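Local coordinates for cellulose 1,4-beta-cellobiosidase (Thermobifida fusca, PDB 4JJJ), which probably hydrolyses cellulose to release cellobiose, this chain being the family 48 glycoside hydrolase domain of a longer protein that also has a family 2 carbohydrate-binding module, at residues A41-H46 / S586-Y591; E35-E40 / D594-Q599; S182-I187 / P547-L552. The protein carries 1 engineered substitution. All coordinates share one frame; numbering follows the deposited sequence. Where two conformers were deposited one is given.

Contact 1: A41-H46 / S586-Y591. With ZN (zinc ion), chain B.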
loop_
_atom_site.group_PDB
_atom_site.type_symbol
_atom_site.label_atom_id
_atom_site.label_comp_id
_atom_site.label_asym_id
_atom_site.label_seq_id
_atom_site.Cartn_x
_atom_site.Cartn_y
_atom_site.Cartn_z
ATOM N N ALA A 41 -9.497 3.693 -0.624
ATOM C CA ALA A 41 -8.693 2.556 -0.281
ATOM C C ALA A 41 -9.001 2.169 1.149
ATOM O O ALA A 41 -9.685 1.207 1.330
ATOM C CB ALA A 41 -7.185 2.685 -0.596
ATOM N N PRO A 42 -8.741 3.051 2.132
ATOM C CA PRO A 42 -9.557 3.092 3.352
ATOM C C PRO A 42 -10.933 3.603 2.924
ATOM O O PRO A 42 -11.062 4.184 1.836
ATOM C CB PRO A 42 -8.795 4.033 4.283
ATOM C CG PRO A 42 -8.157 4.964 3.353
ATOM C CD PRO A 42 -7.720 4.178 2.130
ATOM N N ASP A 43 -11.898 3.479 3.832
ATOM C CA ASP A 43 -13.236 3.933 3.540
ATOM C C ASP A 43 -13.752 4.961 4.526
ATOM O O ASP A 43 -14.957 5.287 4.473
ATOM C CB ASP A 43 -14.202 2.735 3.368
ATOM C CG ASP A 43 -14.461 1.948 4.589
ATOM O OD1 ASP A 43 -14.198 2.394 5.729
ATOM O OD2 ASP A 43 -14.938 0.743 4.473
ATOM N N HIS A 44 -12.869 5.519 5.325
ATOM C CA HIS A 44 -13.165 6.619 6.235
ATOM C C HIS A 44 -11.905 7.393 6.480
ATOM O O HIS A 44 -10.826 6.752 6.624
ATOM C CB HIS A 44 -13.800 6.132 7.534
ATOM C CG HIS A 44 -14.346 7.217 8.393
ATOM N ND1 HIS A 44 -13.595 7.947 9.310
ATOM C CD2 HIS A 44 -15.581 7.795 8.399
ATOM C CE1 HIS A 44 -14.355 8.880 9.883
ATOM N NE2 HIS A 44 -15.565 8.786 9.348
ATOM N N GLY A 45 -12.001 8.738 6.539
ATOM C CA GLY A 45 -10.814 9.602 6.666
ATOM C C GLY A 45 -10.064 9.408 7.922
ATOM O O GLY A 45 -8.879 9.757 7.986
ATOM N N HIS A 46 -10.741 9.009 9.023
ATOM C CA HIS A 46 -10.055 8.844 10.261
ATOM C C HIS A 46 -9.852 7.383 10.633
ATOM O O HIS A 46 -9.426 7.075 11.736
ATOM C CB HIS A 46 -10.770 9.589 11.378
ATOM C CG HIS A 46 -10.676 11.078 11.246
ATOM N ND1 HIS A 46 -11.187 11.983 12.160
ATOM C CD2 HIS A 46 -10.098 11.824 10.280
ATOM C CE1 HIS A 46 -10.927 13.211 11.744
ATOM N NE2 HIS A 46 -10.243 13.139 10.621
ATOM N N SER A 586 -25.731 1.610 4.580
ATOM C CA SER A 586 -26.518 1.035 5.643
ATOM C C SER A 586 -25.723 0.277 6.701
ATOM O O SER A 586 -26.185 0.142 7.874
ATOM C CB SER A 586 -27.699 0.176 5.111
ATOM O OG SER A 586 -27.266 -1.111 4.795
ATOM N N ILE A 587 -24.484 -0.154 6.399
ATOM C CA ILE A 587 -23.637 -0.748 7.412
ATOM C C ILE A 587 -22.552 0.210 7.896
ATOM O O ILE A 587 -21.636 -0.188 8.643
ATOM C CB ILE A 587 -23.000 -2.066 6.966
ATOM C CG1 ILE A 587 -22.095 -1.993 5.713
ATOM C CG2 ILE A 587 -24.069 -3.042 6.659
ATOM C CD1 ILE A 587 -21.193 -3.180 5.559
ATOM N N ARG A 588 -22.728 1.459 7.483
ATOM C CA ARG A 588 -21.872 2.597 7.941
ATOM C C ARG A 588 -22.763 3.855 8.204
ATOM O O ARG A 588 -22.519 4.943 7.718
ATOM C CB ARG A 588 -20.797 2.927 6.887
ATOM C CG ARG A 588 -19.857 1.766 6.607
ATOM C CD ARG A 588 -18.962 2.138 5.443
ATOM N NE ARG A 588 -17.997 1.125 5.009
ATOM C CZ ARG A 588 -18.334 0.078 4.241
ATOM N NH1 ARG A 588 -19.552 -0.183 3.900
ATOM N NH2 ARG A 588 -17.389 -0.765 3.784
ATOM N N SER A 589 -23.813 3.649 9.013
ATOM C CA SER A 589 -24.876 4.624 9.104
ATOM C C SER A 589 -24.444 5.902 9.781
ATOM O O SER A 589 -25.077 6.924 9.584
ATOM C CB SER A 589 -26.150 4.060 9.767
ATOM O OG SER A 589 -25.938 3.803 11.101
ATOM N N PHE A 590 -23.351 5.822 10.481
ATOM C CA PHE A 590 -22.706 7.010 11.048
ATOM C C PHE A 590 -22.376 8.094 9.989
ATOM O O PHE A 590 -22.156 9.243 10.317
ATOM C CB PHE A 590 -21.463 6.654 11.858
ATOM C CG PHE A 590 -20.469 5.775 11.124
ATOM C CD1 PHE A 590 -19.599 6.274 10.207
ATOM C CD2 PHE A 590 -20.457 4.419 11.369
ATOM C CE1 PHE A 590 -18.712 5.464 9.492
ATOM C CE2 PHE A 590 -19.546 3.628 10.714
ATOM C CZ PHE A 590 -18.742 4.108 9.770
ATOM N N TYR A 591 -22.179 7.687 8.742
ATOM C CA TYR A 591 -21.915 8.601 7.665
ATOM C C TYR A 591 -22.963 9.638 7.504
ATOM O O TYR A 591 -22.681 10.697 7.045
ATOM C CB TYR A 591 -21.536 7.960 6.363
ATOM C CG TYR A 591 -20.081 7.821 6.051
ATOM C CD1 TYR A 591 -19.281 8.929 6.099
ATOM C CD2 TYR A 591 -19.572 6.654 5.558
ATOM C CE1 TYR A 591 -17.906 8.887 5.802
ATOM C CE2 TYR A 591 -18.194 6.572 5.246
ATOM C CZ TYR A 591 -17.414 7.725 5.283
ATOM O OH TYR A 591 -16.041 7.714 4.886
HETATM ZN ZN ZN B . -12.547 11.459 13.689
HETATM O O HOH W 1 -13.358 13.441 13.987
HETATM O O HOH W 2 -14.196 10.310 13.154
#

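Contact 2: E35-E40 / D594-Q599. With GLC (alpha-D-glucopyranose), chain C; BGC (beta-D-glucopyranose), chain D; BGC (beta-D-glucopyranose), chain E.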
loop_
_atom_site.group_PDB
_atom_site.type_symbol
_atom_site.label_atom_id
_atom_site.label_comp_id
_atom_site.label_asym_id
_atom_site.label_seq_id
_atom_site.Cartn_x
_atom_site.Cartn_y
_atom_site.Cartn_z
ATOM N N GLU A 35 -10.163 15.426 6.533
ATOM C CA GLU A 35 -11.576 15.288 6.229
ATOM C C GLU A 35 -11.983 13.843 6.475
ATOM O O GLU A 35 -11.227 12.935 6.160
ATOM C CB GLU A 35 -11.897 15.755 4.768
ATOM C CG GLU A 35 -11.528 17.172 4.424
ATOM C CD GLU A 35 -10.017 17.372 4.188
ATOM O OE1 GLU A 35 -9.312 16.374 3.873
ATOM O OE2 GLU A 35 -9.642 18.580 4.301
ATOM N N THR A 36 -13.200 13.621 7.002
ATOM C CA THR A 36 -13.663 12.321 7.330
ATOM C C THR A 36 -14.321 11.550 6.208
ATOM O O THR A 36 -14.228 10.351 6.172
ATOM C CB THR A 36 -14.565 12.377 8.548
ATOM O OG1 THR A 36 -15.571 13.394 8.326
ATOM C CG2 THR A 36 -13.760 12.602 9.806
ATOM N N MET A 37 -15.010 12.250 5.302
ATOM C CA MET A 37 -15.799 11.551 4.211
ATOM C C MET A 37 -14.940 11.370 2.975
ATOM O O MET A 37 -14.836 12.286 2.127
ATOM C CB MET A 37 -17.114 12.229 3.902
ATOM C CG MET A 37 -17.987 11.444 2.885
ATOM S SD MET A 37 -19.713 11.962 2.866
ATOM C CE MET A 37 -20.331 10.901 1.596
ATOM N N ILE A 38 -14.385 10.168 2.870
ATOM C CA ILE A 38 -13.471 9.842 1.828
ATOM C C ILE A 38 -13.459 8.335 1.698
ATOM O O ILE A 38 -13.326 7.615 2.685
ATOM C CB ILE A 38 -12.028 10.424 2.119
ATOM C CG1 ILE A 38 -11.054 10.080 0.962
ATOM C CG2 ILE A 38 -11.499 9.988 3.446
ATOM C CD1 ILE A 38 -9.842 10.975 1.025
ATOM N N VAL A 39 -13.617 7.846 0.459
ATOM C CA VAL A 39 -13.763 6.434 0.209
ATOM C C VAL A 39 -12.940 6.067 -1.055
ATOM O O VAL A 39 -13.264 6.462 -2.193
ATOM C CB VAL A 39 -15.255 6.016 -0.007
ATOM C CG1 VAL A 39 -15.380 4.553 -0.254
ATOM C CG2 VAL A 39 -16.082 6.532 1.229
ATOM N N GLU A 40 -11.794 5.390 -0.831
ATOM C CA GLU A 40 -10.860 5.186 -1.960
ATOM C C GLU A 40 -9.976 3.976 -1.812
ATOM O O GLU A 40 -9.648 3.301 -2.781
ATOM C CB GLU A 40 -10.047 6.448 -2.287
ATOM C CG GLU A 40 -9.166 6.964 -1.154
ATOM C CD GLU A 40 -8.713 8.436 -1.332
ATOM O OE1 GLU A 40 -9.303 9.152 -2.151
ATOM O OE2 GLU A 40 -7.690 8.711 -0.638
ATOM N N ASP A 594 -22.012 12.959 8.936
ATOM C CA ASP A 594 -20.816 13.624 8.441
ATOM C C ASP A 594 -21.120 15.001 7.920
ATOM O O ASP A 594 -22.140 15.237 7.270
ATOM C CB ASP A 594 -20.196 12.804 7.313
ATOM C CG ASP A 594 -18.754 13.226 7.008
ATOM O OD1 ASP A 594 -18.622 14.232 6.281
ATOM O OD2 ASP A 594 -17.843 12.436 7.430
ATOM N N PRO A 595 -20.234 15.981 8.126
ATOM C CA PRO A 595 -20.561 17.280 7.552
ATOM C C PRO A 595 -20.729 17.348 6.058
ATOM O O PRO A 595 -21.416 18.237 5.579
ATOM C CB PRO A 595 -19.464 18.180 8.047
ATOM C CG PRO A 595 -18.365 17.284 8.409
ATOM C CD PRO A 595 -18.974 15.966 8.854
ATOM N N LEU A 596 -20.104 16.393 5.310
ATOM C CA LEU A 596 -20.275 16.432 3.835
ATOM C C LEU A 596 -21.552 15.742 3.389
ATOM O O LEU A 596 -21.910 15.802 2.218
ATOM C CB LEU A 596 -19.005 15.790 3.239
ATOM C CG LEU A 596 -18.908 15.899 1.716
ATOM C CD1 LEU A 596 -18.609 17.300 1.325
ATOM C CD2 LEU A 596 -17.743 15.041 1.230
ATOM N N TRP A 597 -22.150 14.975 4.267
ATOM C CA TRP A 597 -23.249 14.105 3.892
ATOM C C TRP A 597 -24.392 14.874 3.200
ATOM O O TRP A 597 -24.875 14.459 2.121
ATOM C CB TRP A 597 -23.759 13.211 5.003
ATOM C CG TRP A 597 -24.915 12.441 4.595
ATOM C CD1 TRP A 597 -26.195 12.683 4.971
ATOM C CD2 TRP A 597 -24.976 11.357 3.693
ATOM N NE1 TRP A 597 -27.049 11.784 4.427
ATOM C CE2 TRP A 597 -26.344 10.998 3.571
ATOM C CE3 TRP A 597 -24.031 10.658 2.938
ATOM C CZ2 TRP A 597 -26.821 9.991 2.739
ATOM C CZ3 TRP A 597 -24.514 9.619 2.086
ATOM C CH2 TRP A 597 -25.869 9.324 1.993
ATOM N N PRO A 598 -24.835 16.007 3.794
ATOM C CA PRO A 598 -25.958 16.640 3.110
ATOM C C PRO A 598 -25.714 17.006 1.647
ATOM O O PRO A 598 -26.589 16.912 0.795
ATOM C CB PRO A 598 -26.243 17.886 3.976
ATOM C CG PRO A 598 -25.785 17.490 5.327
ATOM C CD PRO A 598 -24.494 16.720 5.028
ATOM N N GLN A 599 -24.500 17.531 1.366
ATOM C CA GLN A 599 -24.163 17.837 -0.014
ATOM C C GLN A 599 -24.110 16.585 -0.922
ATOM O O GLN A 599 -24.517 16.625 -2.130
ATOM C CB GLN A 599 -22.824 18.489 -0.114
ATOM C CG GLN A 599 -22.788 19.919 0.248
ATOM C CD GLN A 599 -21.334 20.426 0.470
ATOM O OE1 GLN A 599 -20.794 20.421 1.593
ATOM N NE2 GLN A 599 -20.706 20.779 -0.629
HETATM C C1 GLC C . -7.779 9.545 -6.609
HETATM C C2 GLC C . -7.522 8.121 -6.899
HETATM C C3 GLC C . -7.330 7.325 -5.581
HETATM C C4 GLC C . -6.215 7.947 -4.732
HETATM C C5 GLC C . -6.552 9.434 -4.591
HETATM C C6 GLC C . -5.528 10.266 -3.877
HETATM O O1 GLC C . -8.953 9.490 -5.901
HETATM O O2 GLC C . -8.748 7.534 -7.520
HETATM O O3 GLC C . -7.114 5.947 -5.835
HETATM O O4 GLC C . -6.233 7.368 -3.410
HETATM O O5 GLC C . -6.675 10.038 -5.881
HETATM O O6 GLC C . -4.360 10.258 -4.619
HETATM C C2 BGC D . -7.167 7.812 -7.116
HETATM C C3 BGC D . -7.021 7.070 -5.793
HETATM C C4 BGC D . -6.156 7.882 -4.806
HETATM C C5 BGC D . -6.509 9.378 -4.698
HETATM C C6 BGC D . -5.437 10.206 -3.985
HETATM C C1 BGC D . -7.563 9.252 -6.893
HETATM O O1 BGC D . -7.599 9.884 -8.214
HETATM O O2 BGC D . -8.187 7.054 -7.849
HETATM O O3 BGC D . -6.446 5.774 -5.995
HETATM O O4 BGC D . -6.215 7.348 -3.482
HETATM O O5 BGC D . -6.652 9.941 -6.002
HETATM O O6 BGC D . -4.221 10.250 -4.687
HETATM C C2 BGC E . -5.107 6.497 -1.579
HETATM C C3 BGC E . -3.905 5.712 -1.061
HETATM C C4 BGC E . -3.709 4.412 -1.894
HETATM C C5 BGC E . -3.765 4.682 -3.418
HETATM C C6 BGC E . -3.755 3.382 -4.189
HETATM C C1 BGC E . -5.025 6.734 -3.076
HETATM O O2 BGC E . -5.157 7.769 -0.945
HETATM O O3 BGC E . -4.140 5.437 0.342
HETATM O O4 BGC E . -2.447 3.822 -1.519
HETATM O O5 BGC E . -4.953 5.435 -3.695
HETATM O O6 BGC E . -4.838 2.556 -3.805
HETATM O O HOH W 3 -16.102 15.033 5.631
#

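Contact 3: S182-I187 / P547-L552. With CA (calcium ion), chain F; CA (calcium ion), chain G.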
loop_
_atom_site.group_PDB
_atom_site.type_symbol
_atom_site.label_atom_id
_atom_site.label_comp_id
_atom_site.label_asym_id
_atom_site.label_seq_id
_atom_site.Cartn_x
_atom_site.Cartn_y
_atom_site.Cartn_z
ATOM N N SER A 182 -14.685 -4.084 -4.580
ATOM C CA SER A 182 -14.155 -2.739 -4.449
ATOM C C SER A 182 -14.297 -2.201 -2.999
ATOM O O SER A 182 -14.852 -2.837 -2.100
ATOM C CB SER A 182 -14.923 -1.878 -5.338
ATOM O OG SER A 182 -16.189 -1.467 -4.764
ATOM N N VAL A 183 -13.698 -1.014 -2.795
ATOM C CA VAL A 183 -13.798 -0.283 -1.491
ATOM C C VAL A 183 -15.235 -0.121 -1.071
ATOM O O VAL A 183 -15.577 -0.001 0.112
ATOM C CB VAL A 183 -13.058 1.073 -1.636
ATOM C CG1 VAL A 183 -13.732 1.947 -2.686
ATOM C CG2 VAL A 183 -12.864 1.729 -0.271
ATOM N N TRP A 184 -16.159 -0.070 -2.063
ATOM C CA TRP A 184 -17.623 0.142 -1.824
ATOM C C TRP A 184 -18.332 -1.124 -1.381
ATOM O O TRP A 184 -19.476 -1.022 -0.964
ATOM C CB TRP A 184 -18.289 0.662 -3.058
ATOM C CG TRP A 184 -17.719 1.917 -3.550
ATOM C CD1 TRP A 184 -16.704 2.042 -4.461
ATOM C CD2 TRP A 184 -17.931 3.194 -2.996
ATOM N NE1 TRP A 184 -16.356 3.390 -4.590
ATOM C CE2 TRP A 184 -17.099 4.111 -3.689
ATOM C CE3 TRP A 184 -18.809 3.682 -2.043
ATOM C CZ2 TRP A 184 -17.076 5.490 -3.370
ATOM C CZ3 TRP A 184 -18.793 5.037 -1.745
ATOM C CH2 TRP A 184 -17.978 5.915 -2.413
ATOM N N GLU A 185 -17.666 -2.291 -1.501
ATOM C CA GLU A 185 -18.337 -3.614 -1.429
ATOM C C GLU A 185 -17.874 -4.485 -0.318
ATOM O O GLU A 185 -18.242 -5.634 -0.266
ATOM C CB GLU A 185 -18.203 -4.300 -2.792
ATOM C CG GLU A 185 -18.953 -3.593 -3.955
ATOM C CD GLU A 185 -18.551 -4.043 -5.308
ATOM O OE1 GLU A 185 -17.360 -4.166 -5.557
ATOM O OE2 GLU A 185 -19.383 -4.250 -6.184
ATOM N N THR A 186 -17.076 -3.953 0.632
ATOM C CA THR A 186 -16.521 -4.713 1.745
ATOM C C THR A 186 -17.472 -4.633 2.956
ATOM O O THR A 186 -18.342 -3.754 3.044
ATOM C CB THR A 186 -15.193 -4.073 2.232
ATOM O OG1 THR A 186 -15.510 -2.684 2.619
ATOM C CG2 THR A 186 -14.163 -4.116 1.091
ATOM N N ILE A 187 -17.259 -5.531 3.893
ATOM C CA ILE A 187 -17.899 -5.498 5.212
ATOM C C ILE A 187 -16.718 -5.326 6.220
ATOM O O ILE A 187 -15.964 -6.260 6.517
ATOM C CB ILE A 187 -18.751 -6.767 5.502
ATOM C CG1 ILE A 187 -19.831 -6.897 4.428
ATOM C CG2 ILE A 187 -19.235 -6.693 6.933
ATOM C CD1 ILE A 187 -20.460 -8.257 4.418
ATOM N N PRO A 547 -15.272 13.922 -6.273
ATOM C CA PRO A 547 -15.399 12.467 -6.209
ATOM C C PRO A 547 -16.818 12.008 -6.589
ATOM O O PRO A 547 -17.773 12.789 -6.669
ATOM C CB PRO A 547 -15.093 12.098 -4.738
ATOM C CG PRO A 547 -14.959 13.351 -4.072
ATOM C CD PRO A 547 -14.906 14.513 -4.975
ATOM N N SER A 548 -16.970 10.742 -6.978
ATOM C CA SER A 548 -18.318 10.192 -7.217
ATOM C C SER A 548 -18.760 9.312 -6.065
ATOM O O SER A 548 -17.984 8.586 -5.503
ATOM C CB SER A 548 -18.442 9.416 -8.528
ATOM O OG SER A 548 -17.638 8.283 -8.545
ATOM N N TRP A 549 -20.064 9.319 -5.835
ATOM C CA TRP A 549 -20.698 8.736 -4.668
ATOM C C TRP A 549 -21.852 7.755 -4.977
ATOM O O TRP A 549 -22.489 7.308 -4.042
ATOM C CB TRP A 549 -21.308 9.891 -3.844
ATOM C CG TRP A 549 -20.266 10.841 -3.369
ATOM C CD1 TRP A 549 -20.008 12.079 -3.902
ATOM C CD2 TRP A 549 -19.281 10.637 -2.313
ATOM N NE1 TRP A 549 -18.939 12.656 -3.213
ATOM C CE2 TRP A 549 -18.484 11.810 -2.252
ATOM C CE3 TRP A 549 -18.999 9.589 -1.409
ATOM C CZ2 TRP A 549 -17.430 11.942 -1.392
ATOM C CZ3 TRP A 549 -17.954 9.737 -0.520
ATOM C CH2 TRP A 549 -17.195 10.930 -0.509
ATOM N N ASP A 550 -22.090 7.496 -6.226
ATOM C CA ASP A 550 -23.276 6.786 -6.600
ATOM C C ASP A 550 -23.292 5.356 -6.120
ATOM O O ASP A 550 -24.363 4.714 -6.045
ATOM C CB ASP A 550 -23.440 6.818 -8.112
ATOM C CG ASP A 550 -22.300 6.208 -8.780
ATOM O OD1 ASP A 550 -21.222 6.852 -8.786
ATOM O OD2 ASP A 550 -22.393 5.087 -9.289
ATOM N N ARG A 551 -22.178 4.762 -5.733
ATOM C CA ARG A 551 -22.271 3.386 -5.212
ATOM C C ARG A 551 -22.612 3.267 -3.728
ATOM O O ARG A 551 -22.789 2.167 -3.215
ATOM C CB ARG A 551 -20.915 2.694 -5.457
ATOM C CG ARG A 551 -20.537 2.698 -6.906
ATOM C CD ARG A 551 -19.147 2.169 -7.280
ATOM N NE ARG A 551 -19.093 0.741 -6.977
ATOM C CZ ARG A 551 -18.145 -0.109 -7.431
ATOM N NH1 ARG A 551 -17.063 0.359 -8.075
ATOM N NH2 ARG A 551 -18.224 -1.379 -7.139
ATOM N N LEU A 552 -22.739 4.381 -3.044
ATOM C CA LEU A 552 -22.903 4.281 -1.628
ATOM C C LEU A 552 -24.255 3.682 -1.201
ATOM O O LEU A 552 -24.353 3.073 -0.162
ATOM C CB LEU A 552 -22.570 5.620 -1.015
ATOM C CG LEU A 552 -23.463 6.775 -0.949
ATOM C CD1 LEU A 552 -24.548 6.514 0.074
ATOM C CD2 LEU A 552 -22.612 7.992 -0.557
HETATM CA CA CA F . -17.458 -5.065 -7.755
HETATM CA CA CA G . -26.498 4.401 -6.327
HETATM O O HOH W 4 -16.732 -5.860 -10.027
HETATM O O HOH W 5 -18.693 -7.048 -7.581
HETATM O O HOH W 6 -26.224 4.344 -8.409
HETATM O O HOH W 7 -27.000 6.567 -6.188
HETATM O O HOH W 8 -28.811 4.102 -6.449
#

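Contact 1: A41-H46 / S586-Y591
D43 is held by R588 through its carboxylate and by Y591 through its carbonyl. The salt bridge runs from R588 NH2 to D43 OD2 at 3.0 Å, and R588 NE adds a weak bond to the same oxygen. NH2 meets OD2 on the anti side but well out of the carboxylate plane, while OD2 stays near the guanidinium plane; the two planes stand 86° apart. D43 OD1 takes a hydrogen bond from Y156, R588 NH2 also donates to T186 O and R588 NH1 to F584 O, so both carboxylate oxygens and all three guanidinium nitrogens of this buried ion pair have partners within the protein. The Y591 hydroxyl donates to D43 O over 2.7 Å, tilted from the carbonyl plane, and that oxygen lies at the edge of the Y591 ring, near its plane.

Rings pack around these bonds. Chi1 of -170° sets H44 CG anti to N, and the imidazole puts CD2 3.6 Å from Y591 CZ. The two side chains run antiparallel past one another, their rings oblique at 40°. H44 CD2 is also 4.1 Å from F590 CE1, and F590 meets the Y156 ring edge-to-face. H44 ND1 accepts from H46 N, which is tilted out of the ring plane. H46 ND1 in turn binds zinc at 2.1 Å, together with D153 and two waters.

The 41-46 loop follows strand 27-30 and feeds strand 47-49, an outer strand of a four-stranded antiparallel sheet; the 586-591 loop, between strand 577-578 and helix 597-604, packs against the 41-46 loop.

Contact 2: E35-E40 / D594-Q599
D594 OD1 is gripped twice, by the backbone N of L596 and by a water that ties it to M37 across the contact. L596 N donates to the anti lone pair of OD1 at 2.8 Å, in a nearly straight bond. The water donates to OD1 at 2.7 Å and accepts from M37 N. The second carboxylate oxygen is used as well: T36 OG1 donates to D594 OD2 over 2.6 Å, coming from above the carboxylate plane. T36 OG1 lies between its backbone N and carbonyl carbon (chi1 51°), turned to meet that oxygen. An alanine at D594 would probably leave T36 OG1 and L596 N without this acceptor and set the bridging water free to shift.

Next to the polar cluster, M37 runs out fully extended in the conformer described here. Its SD lies 3.9 Å from L596 CB, the two side chains crossing at about a right angle, and its CE reaches the edge of the W597 indole, 3.9 Å from CE3. The W549 side chain touches M37 too.

At the other end of the 35-40 segment, E40 OE2 accepts from O2 of a bound beta-D-glucopyranose at 2.7 Å; H32 also bonds to OE2, and R619 makes a salt bridge to OE1. D594 opens a type I turn to W597, and its side chain caps L596 N ahead of helix 597-604. In this (alpha/alpha)6 family 48 domain, the turn thereby fastens a loop that continues to the sugar-binding pocket.

Contact 3: S182-I187 / P547-L552
A calcium site forms one end of this contact, where E185 and R551 come together beside the metal. E185 chelates the ion with both oxygens, OE1 at 2.4 Å and OE2 at 2.6 Å, and R180 O, D408, E560 and two waters complete the shell. R551 NH2 comes within 3.2 Å of E185 OE2, the oxygen lying near the guanidinium plane and the carboxylate turned 84° from it. The firm partner of R551 is D408, a salt bridge from NH1 to another ligand of the same calcium.

Segment 182-187 makes a type I turn from S182 to E185, with S182 OG accepting from W184 N, an ST turn. Besides the metal, E185 OE1 is held by S182 N at its anti lone pair and by S182 OG from above the carboxylate plane. S182 OG is 3.1 Å from R551 NH2, over the guanidinium face, at an angle too poor for a hydrogen bond.

Away from the ion, R551 lies over the W184 indole. Its chain bends at chi3 (66°), bringing NE to 3.7 Å from W184 CD1, while CD makes a CH-pi contact 4.0 Å from the centroid of the five-membered ring. At the six-membered end, W549 CE3 touches W184 CH2 at 3.9 Å near the W184 plane, and L552 CB packs on CZ3. D550 O binds a second calcium at 2.2 Å, joined by D553, D554 and three waters.

Contacts 1 and 2 hold the same two parts of the chain, since 35-40 runs straight into 41-46 and 594-599 follows soon after 586-591; T36 and G45 are bonded through their backbones. Contact 1 is buried and rests on a salt bridge with aromatic packing, whereas contact 2, partly buried, relies on a helix-leading aspartate, a bridging water and methionine packing. Contact 3, also partly buried, joins different loops: it is flanked by two calcium ions, and across it an arginine lies over an indole. It meets contact 2 through apolar packing of W597 on L552 and of V39 on W184.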